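Local coordinates for glycoside hydrolase family 31 (Trueperella pyogenes, PDB 5I0F), which degrades cycloalternan, probably by hydrolysing its glucosidic linkages through a covalent glycosyl-enzyme intermediate, at residues 334-338 against 387-393; 445-449 against 498-503; 354-359 against 453-458. All coordinates share one frame; numbering follows the deposited sequence.

Overall arrangement
All three contacts lie in the TIM-barrel domain, on the same side of the chain's centre. From the N terminus, the long loop after barrel strand 326-329 supplies 334-338 and then 354-359. Interaction 1 closes first, joining this loop to the end of strand 383-388. Interaction 2 opens later, in series with it, and joins helices 442-450 and 485-506. Interaction 3 ties the same long loop to helix 453-457. It closes before helix 485-506 is reached, so it crosses both of the others. Interactions 1 and 2 touch: Gln388 meets Tyr500, and Trp448 packs on Ile389, Leu391 and Gln392. Leu503 of interaction 2 packs against Arg453 and Val456 of interaction 3.

Interaction 1 (334-338 against 387-393). With GLC (alpha-D-glucopyranose), chain C; BGC (beta-D-glucopyranose), chain B.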
loop_
_atom_site.group_PDB
_atom_site.type_symbol
_atom_site.label_atom_id
_atom_site.label_comp_id
_atom_site.label_asym_id
_atom_site.label_seq_id
_atom_site.Cartn_x
_atom_site.Cartn_y
_atom_site.Cartn_z
ATOM N N ASP A 334 -0.105 -22.463 -11.418
ATOM C CA ASP A 334 0.007 -22.498 -12.865
ATOM C C ASP A 334 0.304 -21.124 -13.539
ATOM O O ASP A 334 0.530 -21.069 -14.761
ATOM C CB ASP A 334 -1.242 -23.161 -13.486
ATOM C CG ASP A 334 -2.554 -22.415 -13.176
ATOM O OD1 ASP A 334 -2.557 -21.205 -12.879
ATOM O OD2 ASP A 334 -3.608 -23.067 -13.242
ATOM N N GLU A 335 0.282 -20.037 -12.763
ATOM C CA GLU A 335 0.548 -18.672 -13.243
ATOM C C GLU A 335 -0.487 -18.149 -14.249
ATOM O O GLU A 335 -0.247 -17.161 -14.949
ATOM C CB GLU A 335 1.969 -18.540 -13.814
ATOM C CG GLU A 335 3.070 -18.782 -12.783
ATOM C CD GLU A 335 3.153 -17.699 -11.699
ATOM O OE1 GLU A 335 2.816 -16.519 -11.967
ATOM O OE2 GLU A 335 3.563 -18.038 -10.556
ATOM N N GLU A 336 -1.657 -18.765 -14.238
ATOM C CA GLU A 336 -2.787 -18.373 -15.066
ATOM C C GLU A 336 -4.001 -18.017 -14.213
ATOM O O GLU A 336 -4.574 -16.960 -14.402
ATOM C CB GLU A 336 -3.121 -19.491 -16.024
ATOM C CG GLU A 336 -1.990 -19.745 -17.023
ATOM C CD GLU A 336 -2.410 -20.554 -18.233
ATOM O OE1 GLU A 336 -3.610 -20.894 -18.376
ATOM O OE2 GLU A 336 -1.528 -20.841 -19.067
ATOM N N GLY A 337 -4.383 -18.909 -13.287
ATOM C CA GLY A 337 -5.553 -18.728 -12.425
ATOM C C GLY A 337 -5.283 -18.553 -10.933
ATOM O O GLY A 337 -6.209 -18.238 -10.177
ATOM N N PHE A 338 -4.040 -18.774 -10.502
ATOM C CA PHE A 338 -3.637 -18.653 -9.081
ATOM C C PHE A 338 -4.533 -19.418 -8.114
ATOM O O PHE A 338 -4.806 -18.990 -6.999
ATOM C CB PHE A 338 -3.425 -17.186 -8.720
ATOM C CG PHE A 338 -2.447 -16.532 -9.636
ATOM C CD1 PHE A 338 -1.086 -16.682 -9.418
ATOM C CD2 PHE A 338 -2.883 -15.880 -10.805
ATOM C CE1 PHE A 338 -0.159 -16.174 -10.311
ATOM C CE2 PHE A 338 -1.947 -15.350 -11.704
ATOM C CZ PHE A 338 -0.588 -15.495 -11.458
ATOM N N TRP A 387 0.741 -17.031 -2.100
ATOM C CA TRP A 387 0.502 -15.730 -2.725
ATOM C C TRP A 387 -0.783 -15.699 -3.539
ATOM O O TRP A 387 -1.163 -16.696 -4.162
ATOM C CB TRP A 387 1.679 -15.437 -3.644
ATOM C CG TRP A 387 1.763 -14.097 -4.326
ATOM C CD1 TRP A 387 2.451 -13.014 -3.886
ATOM C CD2 TRP A 387 1.231 -13.738 -5.605
ATOM N NE1 TRP A 387 2.370 -11.998 -4.808
ATOM C CE2 TRP A 387 1.621 -12.408 -5.861
ATOM C CE3 TRP A 387 0.460 -14.405 -6.552
ATOM C CZ2 TRP A 387 1.255 -11.719 -7.028
ATOM C CZ3 TRP A 387 0.104 -13.739 -7.709
ATOM C CH2 TRP A 387 0.508 -12.402 -7.939
ATOM N N GLN A 388 -1.429 -14.545 -3.507
ATOM C CA GLN A 388 -2.658 -14.241 -4.238
ATOM C C GLN A 388 -2.613 -12.834 -4.788
ATOM O O GLN A 388 -1.831 -11.992 -4.302
ATOM C CB GLN A 388 -3.857 -14.368 -3.305
ATOM C CG GLN A 388 -4.150 -15.801 -2.871
ATOM C CD GLN A 388 -4.764 -16.624 -3.975
ATOM O OE1 GLN A 388 -5.973 -16.665 -4.112
ATOM N NE2 GLN A 388 -3.940 -17.298 -4.756
ATOM N N ILE A 389 -3.482 -12.583 -5.780
ATOM C CA ILE A 389 -3.684 -11.273 -6.384
ATOM C C ILE A 389 -5.218 -11.135 -6.645
ATOM O O ILE A 389 -5.855 -12.136 -7.040
ATOM C CB ILE A 389 -2.875 -11.164 -7.701
ATOM C CG1 ILE A 389 -2.958 -9.782 -8.342
ATOM C CG2 ILE A 389 -3.364 -12.175 -8.731
ATOM C CD1 ILE A 389 -2.114 -8.766 -7.662
ATOM N N PRO A 390 -5.813 -9.946 -6.424
ATOM C CA PRO A 390 -7.275 -9.815 -6.648
ATOM C C PRO A 390 -7.560 -9.385 -8.090
ATOM O O PRO A 390 -8.136 -8.320 -8.338
ATOM C CB PRO A 390 -7.669 -8.745 -5.646
ATOM C CG PRO A 390 -6.479 -7.830 -5.589
ATOM C CD PRO A 390 -5.256 -8.654 -5.952
ATOM N N LEU A 391 -7.098 -10.216 -9.017
ATOM C CA LEU A 391 -7.220 -10.021 -10.457
ATOM C C LEU A 391 -7.367 -11.383 -11.140
ATOM O O LEU A 391 -6.872 -12.394 -10.648
ATOM C CB LEU A 391 -6.015 -9.298 -11.053
ATOM C CG LEU A 391 -5.830 -7.819 -10.640
ATOM C CD1 LEU A 391 -4.483 -7.286 -11.100
ATOM C CD2 LEU A 391 -6.958 -6.953 -11.191
ATOM N N GLN A 392 -8.035 -11.388 -12.290
ATOM C CA GLN A 392 -8.234 -12.607 -13.059
ATOM C C GLN A 392 -7.720 -12.291 -14.450
ATOM O O GLN A 392 -8.356 -11.500 -15.176
ATOM C CB GLN A 392 -9.707 -12.983 -13.107
ATOM C CG GLN A 392 -9.995 -14.266 -13.884
ATOM C CD GLN A 392 -9.669 -15.534 -13.108
ATOM O OE1 GLN A 392 -10.123 -15.716 -11.980
ATOM N NE2 GLN A 392 -8.921 -16.430 -13.725
ATOM N N LYS A 393 -6.580 -12.870 -14.807
ATOM C CA LYS A 393 -5.988 -12.623 -16.120
ATOM C C LYS A 393 -6.971 -12.973 -17.237
ATOM O O LYS A 393 -7.784 -13.878 -17.094
ATOM C CB LYS A 393 -4.717 -13.430 -16.332
ATOM C CG LYS A 393 -3.512 -13.033 -15.499
ATOM C CD LYS A 393 -2.367 -14.006 -15.764
ATOM C CE LYS A 393 -1.030 -13.466 -15.264
ATOM N NZ LYS A 393 0.124 -14.338 -15.616
HETATM C C1 GLC C . 5.625 -11.917 -9.106
HETATM C C2 GLC C . 5.391 -11.556 -10.583
HETATM C C3 GLC C . 4.019 -12.016 -11.059
HETATM C C4 GLC C . 3.801 -13.483 -10.704
HETATM C C5 GLC C . 3.989 -13.685 -9.203
HETATM C C6 GLC C . 3.783 -15.133 -8.769
HETATM O O2 GLC C . 5.505 -10.141 -10.781
HETATM O O3 GLC C . 3.899 -11.812 -12.475
HETATM O O4 GLC C . 2.477 -13.877 -11.097
HETATM O O5 GLC C . 5.319 -13.290 -8.851
HETATM O O6 GLC C . 4.773 -15.969 -9.354
HETATM C C2 BGC B . 4.884 -7.968 -4.121
HETATM C C3 BGC B . 6.235 -8.708 -4.124
HETATM C C4 BGC B . 6.076 -10.039 -4.852
HETATM C C5 BGC B . 5.504 -9.831 -6.263
HETATM C C6 BGC B . 5.173 -11.187 -6.872
HETATM C C1 BGC B . 3.774 -8.443 -5.093
HETATM O O2 BGC B . 4.848 -6.601 -3.665
HETATM O O3 BGC B . 6.698 -8.898 -2.785
HETATM O O4 BGC B . 7.343 -10.720 -4.932
HETATM O O5 BGC B . 4.323 -8.989 -6.305
HETATM O O6 BGC B . 4.851 -11.053 -8.260
HETATM O O HOH W 1 -5.388 -14.629 -13.002
HETATM O O HOH W 2 -7.050 -16.271 -15.792
HETATM O O HOH W 3 -8.434 -16.641 -10.056
HETATM O O HOH W 4 -6.156 -15.017 -10.168
#
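This is a buried loop-to-strand contact beside the bound sugar, where the loop after barrel strand 326-329 meets the end of strand 383-388. The Trp387 ring presents its edge to the face of Phe338 in an offset edge-to-face pair, with planes at 60°. The closest atoms are Trp387 CZ3 and Phe338 CE1, 3.6 Å apart. With chi1 at -174° Trp387 CG lies opposite the backbone N, and one face of the indole lies against C5 of the alpha-glucose. Trp387 NE1 is hydrogen-bonded to Asp467. Lys393 runs out extended and crosses Phe338 at about a right angle, its CE near the ring edge. Its NZ donates to Glu335 O at 2.9 Å. Gln388 bends back at chi2 (-74°) and holds the 334-338 loop: NE2 gives a nearly straight bond of 2.9 Å to Phe338 O, in the carbonyl plane. The same NE2 also donates to Trp387 O, so both bonds fix the amide, whose OE1 is held by Tyr500 and Arg452. One water joins Glu336 O to Lys393 N. Asp334 OD1 accepts from Glu336 N, an Asx turn, and from Gly337 N, which makes it an Asx motif. Glu335 takes two sugar hydroxyls, GLC O4 on OE1 at 2.8 Å and GLC O6 on OE2 at 2.7 Å. Carboxylate and aromatic groups lining the C-terminal end of the barrel strands are characteristic of a TIM-barrel glycosidase pocket.

Interaction 2 (445-449 against 498-503); sequences RQWWT and RAYGDL
Arg445 O is gripped twice from within its own helix: Thr449 OG1 reaches it at 2.7 Å and Thr449 N at 3.0 Å, from opposite faces of the carbonyl plane. The hydroxyl gets there because the first torsion sets OG1 between the backbone N and the carbonyl carbon. That turn sends CG2 across to the 498-503 part of helix 485-506, where it touches Ala499 O and lies over the centre of one face of the Tyr500 ring. A water donates to both Thr449 OG1 and Ala499 O. Trp448 NE1 bonds at 2.9 Å to Tyr500 OH, a hydroxyl that Gln388 also holds. The bond is bent (131°), and the hydroxyl is tilted out of the indole plane. The two rings meet rim to rim. Arg445 lays its aliphatic chain along Ala499 CB, then bends at chi3. Its guanidinium lies flat on that of Arg498, planes 17° apart, with Arg445 NH1 3.5 Å from Arg498 CZ. Glu442 and Leu439 O hold the Arg445 end, and a water links its NE to Asp502 OD2. Asp502 is also salt-bridged to Arg505, while its bridge to Arg498 NE is long. The carboxylates of Glu442 and Asp502 probably offset the like charges. Thr449 CB packs on Leu503 CB. The short helical segments cross at -68°. Helix 400-412 flanks Trp448 through Leu409, and barrel strand 463-466 lies against Tyr500 and Leu503.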
loop_
_atom_site.group_PDB
_atom_site.type_symbol
_atom_site.label_atom_id
_atom_site.label_comp_id
_atom_site.label_asym_id
_atom_site.label_seq_id
_atom_site.Cartn_x
_atom_site.Cartn_y
_atom_site.Cartn_z
ATOM N N ARG A 445 -17.279 -11.863 -2.158
ATOM C CA ARG A 445 -16.132 -12.362 -1.409
ATOM C C ARG A 445 -16.162 -13.894 -1.335
ATOM O O ARG A 445 -15.127 -14.567 -1.522
ATOM C CB ARG A 445 -16.078 -11.761 -0.007
ATOM C CG ARG A 445 -15.777 -10.267 -0.005
ATOM C CD ARG A 445 -15.508 -9.727 1.388
ATOM N NE ARG A 445 -16.682 -9.726 2.267
ATOM C CZ ARG A 445 -17.569 -8.733 2.387
ATOM N NH1 ARG A 445 -18.568 -8.870 3.230
ATOM N NH2 ARG A 445 -17.487 -7.620 1.675
ATOM N N GLN A 446 -17.348 -14.441 -1.086
ATOM C CA GLN A 446 -17.508 -15.891 -1.026
ATOM C C GLN A 446 -17.248 -16.580 -2.364
ATOM O O GLN A 446 -16.581 -17.628 -2.375
ATOM C CB GLN A 446 -18.840 -16.306 -0.399
ATOM C CG GLN A 446 -18.718 -16.115 1.112
ATOM C CD GLN A 446 -19.909 -16.533 1.923
ATOM O OE1 GLN A 446 -20.856 -17.127 1.412
ATOM N NE2 GLN A 446 -19.859 -16.235 3.219
ATOM N N TRP A 447 -17.723 -15.984 -3.458
ATOM C CA TRP A 447 -17.515 -16.553 -4.784
ATOM C C TRP A 447 -16.020 -16.659 -5.093
ATOM O O TRP A 447 -15.542 -17.693 -5.534
ATOM C CB TRP A 447 -18.241 -15.744 -5.881
ATOM C CG TRP A 447 -18.336 -16.519 -7.141
ATOM C CD1 TRP A 447 -19.401 -17.258 -7.571
ATOM C CD2 TRP A 447 -17.311 -16.681 -8.123
ATOM N NE1 TRP A 447 -19.105 -17.863 -8.772
ATOM C CE2 TRP A 447 -17.826 -17.535 -9.126
ATOM C CE3 TRP A 447 -16.005 -16.189 -8.253
ATOM C CZ2 TRP A 447 -17.094 -17.896 -10.240
ATOM C CZ3 TRP A 447 -15.266 -16.565 -9.353
ATOM C CH2 TRP A 447 -15.811 -17.421 -10.335
ATOM N N TRP A 448 -15.298 -15.571 -4.886
ATOM C CA TRP A 448 -13.875 -15.534 -5.161
ATOM C C TRP A 448 -13.091 -16.508 -4.278
ATOM O O TRP A 448 -12.259 -17.273 -4.783
ATOM C CB TRP A 448 -13.356 -14.106 -4.936
ATOM C CG TRP A 448 -11.915 -13.930 -5.304
ATOM C CD1 TRP A 448 -10.860 -13.771 -4.449
ATOM C CD2 TRP A 448 -11.365 -13.902 -6.624
ATOM N NE1 TRP A 448 -9.697 -13.631 -5.156
ATOM C CE2 TRP A 448 -9.979 -13.694 -6.493
ATOM C CE3 TRP A 448 -11.911 -14.013 -7.903
ATOM C CZ2 TRP A 448 -9.130 -13.609 -7.584
ATOM C CZ3 TRP A 448 -11.063 -13.945 -9.003
ATOM C CH2 TRP A 448 -9.682 -13.716 -8.829
ATOM N N THR A 449 -13.364 -16.502 -2.976
ATOM C CA THR A 449 -12.592 -17.329 -2.049
ATOM C C THR A 449 -12.979 -18.822 -2.091
ATOM O O THR A 449 -12.172 -19.670 -1.750
ATOM C CB THR A 449 -12.686 -16.810 -0.604
ATOM O OG1 THR A 449 -14.060 -16.706 -0.223
ATOM C CG2 THR A 449 -12.002 -15.446 -0.488
ATOM N N ARG A 498 -10.162 -8.704 4.100
ATOM C CA ARG A 498 -11.321 -9.291 4.773
ATOM C C ARG A 498 -11.796 -10.603 4.140
ATOM O O ARG A 498 -12.089 -11.563 4.845
ATOM C CB ARG A 498 -12.479 -8.303 4.792
ATOM C CG ARG A 498 -13.742 -8.837 5.441
ATOM C CD ARG A 498 -14.860 -7.822 5.458
ATOM N NE ARG A 498 -16.029 -8.375 6.157
ATOM C CZ ARG A 498 -17.208 -7.777 6.264
ATOM N NH1 ARG A 498 -17.418 -6.589 5.727
ATOM N NH2 ARG A 498 -18.188 -8.388 6.918
ATOM N N ALA A 499 -11.902 -10.633 2.813
ATOM C CA ALA A 499 -12.396 -11.840 2.098
ATOM C C ALA A 499 -11.578 -13.068 2.470
ATOM O O ALA A 499 -12.138 -14.110 2.774
ATOM C CB ALA A 499 -12.327 -11.627 0.594
ATOM N N TYR A 500 -10.246 -12.931 2.461
ATOM C CA TYR A 500 -9.376 -14.077 2.738
ATOM C C TYR A 500 -9.304 -14.401 4.241
ATOM O O TYR A 500 -9.242 -15.584 4.623
ATOM C CB TYR A 500 -7.994 -13.873 2.136
ATOM C CG TYR A 500 -7.937 -14.085 0.640
ATOM C CD1 TYR A 500 -8.265 -13.057 -0.266
ATOM C CD2 TYR A 500 -7.550 -15.308 0.119
ATOM C CE1 TYR A 500 -8.186 -13.260 -1.640
ATOM C CE2 TYR A 500 -7.453 -15.515 -1.250
ATOM C CZ TYR A 500 -7.775 -14.497 -2.127
ATOM O OH TYR A 500 -7.627 -14.730 -3.481
ATOM N N GLY A 501 -9.340 -13.370 5.088
ATOM C CA GLY A 501 -9.481 -13.576 6.535
ATOM C C GLY A 501 -10.717 -14.402 6.875
ATOM O O GLY A 501 -10.641 -15.352 7.652
ATOM N N ASP A 502 -11.851 -14.067 6.247
ATOM C CA ASP A 502 -13.102 -14.811 6.446
ATOM C C ASP A 502 -13.013 -16.267 5.950
ATOM O O ASP A 502 -13.577 -17.170 6.587
ATOM C CB ASP A 502 -14.284 -14.090 5.779
ATOM C CG ASP A 502 -14.669 -12.810 6.493
ATOM O OD1 ASP A 502 -14.199 -12.583 7.629
ATOM O OD2 ASP A 502 -15.442 -12.000 5.918
ATOM N N LEU A 503 -12.339 -16.503 4.814
ATOM C CA LEU A 503 -12.096 -17.876 4.347
ATOM C C LEU A 503 -11.375 -18.690 5.410
ATOM O O LEU A 503 -11.814 -19.773 5.775
ATOM C CB LEU A 503 -11.314 -17.894 3.020
ATOM C CG LEU A 503 -10.874 -19.273 2.525
ATOM C CD1 LEU A 503 -12.100 -20.154 2.287
ATOM C CD2 LEU A 503 -9.987 -19.159 1.292
HETATM O O HOH W 5 -16.271 -12.400 3.414
HETATM O O HOH W 6 -14.799 -14.619 2.078
#

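Interaction 3 (354-359 against 453-458)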
loop_
_atom_site.group_PDB
_atom_site.type_symbol
_atom_site.label_atom_id
_atom_site.label_comp_id
_atom_site.label_asym_id
_atom_site.label_seq_id
_atom_site.Cartn_x
_atom_site.Cartn_y
_atom_site.Cartn_z
ATOM N N HIS A 354 -12.777 -26.301 -7.343
ATOM C CA HIS A 354 -12.188 -27.635 -7.200
ATOM C C HIS A 354 -12.096 -28.094 -5.750
ATOM O O HIS A 354 -12.082 -27.281 -4.843
ATOM C CB HIS A 354 -10.766 -27.668 -7.786
ATOM C CG HIS A 354 -10.739 -27.635 -9.276
ATOM N ND1 HIS A 354 -11.039 -28.735 -10.053
ATOM C CD2 HIS A 354 -10.481 -26.624 -10.135
ATOM C CE1 HIS A 354 -10.950 -28.407 -11.327
ATOM N NE2 HIS A 354 -10.628 -27.126 -11.402
ATOM N N ARG A 355 -12.034 -29.409 -5.558
ATOM C CA ARG A 355 -11.636 -30.024 -4.282
ATOM C C ARG A 355 -10.315 -30.742 -4.432
ATOM O O ARG A 355 -9.906 -31.097 -5.546
ATOM C CB ARG A 355 -12.697 -31.035 -3.815
ATOM C CG ARG A 355 -14.088 -30.462 -3.542
ATOM C CD ARG A 355 -14.099 -29.225 -2.650
ATOM N NE ARG A 355 -13.361 -29.381 -1.385
ATOM C CZ ARG A 355 -13.390 -28.508 -0.370
ATOM N NH1 ARG A 355 -14.129 -27.401 -0.427
ATOM N NH2 ARG A 355 -12.698 -28.759 0.735
ATOM N N GLY A 356 -9.651 -30.967 -3.299
ATOM C CA GLY A 356 -8.351 -31.644 -3.249
ATOM C C GLY A 356 -8.241 -32.911 -4.072
ATOM O O GLY A 356 -7.301 -33.064 -4.837
ATOM N N PRO A 357 -9.215 -33.818 -3.936
ATOM C CA PRO A 357 -9.235 -35.064 -4.732
ATOM C C PRO A 357 -9.367 -34.896 -6.252
ATOM O O PRO A 357 -9.179 -35.876 -6.968
ATOM C CB PRO A 357 -10.468 -35.813 -4.183
ATOM C CG PRO A 357 -10.653 -35.281 -2.810
ATOM C CD PRO A 357 -10.249 -33.831 -2.887
ATOM N N ASP A 358 -9.686 -33.703 -6.760
ATOM C CA ASP A 358 -9.664 -33.472 -8.210
ATOM C C ASP A 358 -8.280 -33.586 -8.842
ATOM O O ASP A 358 -8.172 -33.718 -10.049
ATOM C CB ASP A 358 -10.185 -32.077 -8.581
ATOM C CG ASP A 358 -11.637 -31.857 -8.215
ATOM O OD1 ASP A 358 -12.375 -32.819 -7.905
ATOM O OD2 ASP A 358 -12.045 -30.675 -8.276
ATOM N N PHE A 359 -7.224 -33.462 -8.052
ATOM C CA PHE A 359 -5.901 -33.268 -8.600
ATOM C C PHE A 359 -5.006 -34.483 -8.467
ATOM O O PHE A 359 -4.981 -35.130 -7.429
ATOM C CB PHE A 359 -5.227 -32.079 -7.944
ATOM C CG PHE A 359 -5.984 -30.804 -8.113
ATOM C CD1 PHE A 359 -6.032 -30.164 -9.354
ATOM C CD2 PHE A 359 -6.711 -30.262 -7.049
ATOM C CE1 PHE A 359 -6.749 -28.989 -9.530
ATOM C CE2 PHE A 359 -7.427 -29.081 -7.214
ATOM C CZ PHE A 359 -7.457 -28.451 -8.464
ATOM N N ARG A 453 -10.863 -22.494 -1.458
ATOM C CA ARG A 453 -11.177 -23.117 -0.176
ATOM C C ARG A 453 -10.424 -24.426 0.015
ATOM O O ARG A 453 -9.926 -24.701 1.112
ATOM C CB ARG A 453 -12.698 -23.338 -0.023
ATOM C CG ARG A 453 -13.114 -24.053 1.269
ATOM C CD ARG A 453 -14.632 -24.116 1.418
ATOM N NE ARG A 453 -15.162 -22.785 1.672
ATOM C CZ ARG A 453 -15.120 -22.148 2.836
ATOM N NH1 ARG A 453 -14.571 -22.703 3.913
ATOM N NH2 ARG A 453 -15.615 -20.919 2.921
ATOM N N TYR A 454 -10.315 -25.216 -1.048
ATOM C CA TYR A 454 -9.599 -26.524 -0.963
ATOM C C TYR A 454 -8.129 -26.392 -0.528
ATOM O O TYR A 454 -7.592 -27.308 0.096
ATOM C CB TYR A 454 -9.692 -27.322 -2.260
ATOM C CG TYR A 454 -8.626 -26.980 -3.268
ATOM C CD1 TYR A 454 -8.784 -25.916 -4.160
ATOM C CD2 TYR A 454 -7.444 -27.713 -3.332
ATOM C CE1 TYR A 454 -7.804 -25.616 -5.081
ATOM C CE2 TYR A 454 -6.456 -27.403 -4.239
ATOM C CZ TYR A 454 -6.641 -26.351 -5.106
ATOM O OH TYR A 454 -5.648 -26.067 -6.009
ATOM N N LEU A 455 -7.495 -25.263 -0.843
ATOM C CA LEU A 455 -6.109 -25.005 -0.406
ATOM C C LEU A 455 -6.001 -25.029 1.111
ATOM O O LEU A 455 -5.030 -25.539 1.654
ATOM C CB LEU A 455 -5.605 -23.641 -0.906
ATOM C CG LEU A 455 -5.537 -23.501 -2.421
ATOM C CD1 LEU A 455 -5.279 -22.041 -2.763
ATOM C CD2 LEU A 455 -4.467 -24.434 -3.009
ATOM N N VAL A 456 -7.004 -24.458 1.777
ATOM C CA VAL A 456 -7.051 -24.390 3.223
ATOM C C VAL A 456 -7.627 -25.701 3.796
ATOM O O VAL A 456 -7.036 -26.278 4.699
ATOM C CB VAL A 456 -7.850 -23.175 3.716
ATOM C CG1 VAL A 456 -7.802 -23.095 5.216
ATOM C CG2 VAL A 456 -7.262 -21.872 3.161
ATOM N N GLU A 457 -8.760 -26.164 3.279
ATOM C CA GLU A 457 -9.464 -27.302 3.887
ATOM C C GLU A 457 -8.830 -28.649 3.579
ATOM O O GLU A 457 -8.824 -29.511 4.450
ATOM C CB GLU A 457 -10.951 -27.311 3.510
ATOM C CG GLU A 457 -11.691 -26.136 4.109
ATOM C CD GLU A 457 -13.193 -26.219 3.968
ATOM O OE1 GLU A 457 -13.718 -27.092 3.215
ATOM O OE2 GLU A 457 -13.845 -25.384 4.608
ATOM N N ASP A 458 -8.316 -28.825 2.357
ATOM C CA ASP A 458 -7.757 -30.097 1.901
ATOM C C ASP A 458 -6.226 -30.094 2.006
ATOM O O ASP A 458 -5.674 -31.012 2.588
ATOM C CB ASP A 458 -8.263 -30.461 0.485
ATOM C CG ASP A 458 -9.798 -30.513 0.402
ATOM O OD1 ASP A 458 -10.420 -30.714 1.471
ATOM O OD2 ASP A 458 -10.407 -30.355 -0.698
HETATM O O HOH W 7 -12.160 -24.957 -3.346
#
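Arg355 and Asp458 cross at about a right angle, with guanidinium and carboxylate planes 67° apart. They do not pair as two flat groups side by side. Arg355 NH2 donates to Asp458 OD1 at 3.1 Å, close to the guanidinium plane but from above the carboxylate plane. Further bonds from NE and NH2 to OD2 are weak. The Arg355 chain bends at both chi2 and chi3, which brings a side chain that starts away from the helix back over it. The same NH2 gives a second salt bridge to Glu457 OE1 at 3.2 Å, met on the anti side of that carboxylate. Glu457 spreads its two oxygens between arginines, since OE2 takes Arg453 NH1 at 2.9 Å. The two guanidinium planes are nearly coplanar, and Arg355 NH1 lies near Arg453 CD. Arg453 NE is paired with Glu450. The result is a four-residue salt-bridge network, partly exposed, that ties the long loop after barrel strand 326-329 of the TIM barrel to helix 453-457.

Asp458 OD2 accepts a nearly straight bond from Gly356 N at 2.8 Å, met on the anti side. This joins the 3-10 turn 356-358 to Asp458. Tyr454 takes the crowded position at chi1 (86°), which turns its ring toward the loop. CB touches His354 O, and the ring passes beside Gly356 N. The Phe359 and Tyr454 side chains cross at about a right angle, but their ring planes are only 33° apart, an oblique pair. Phe359 CE2 lies over one Tyr454 face, 3.5 Å from Tyr454 CZ. Tyr454 OH is bonded to Thr339 O. A water bridges His354 O and Tyr454 N. On the loop side, Asp358 OD2 receives His354 ND1 at 2.8 Å and Arg355 N from opposite faces of its plane. His354 NE2 is held by Glu401.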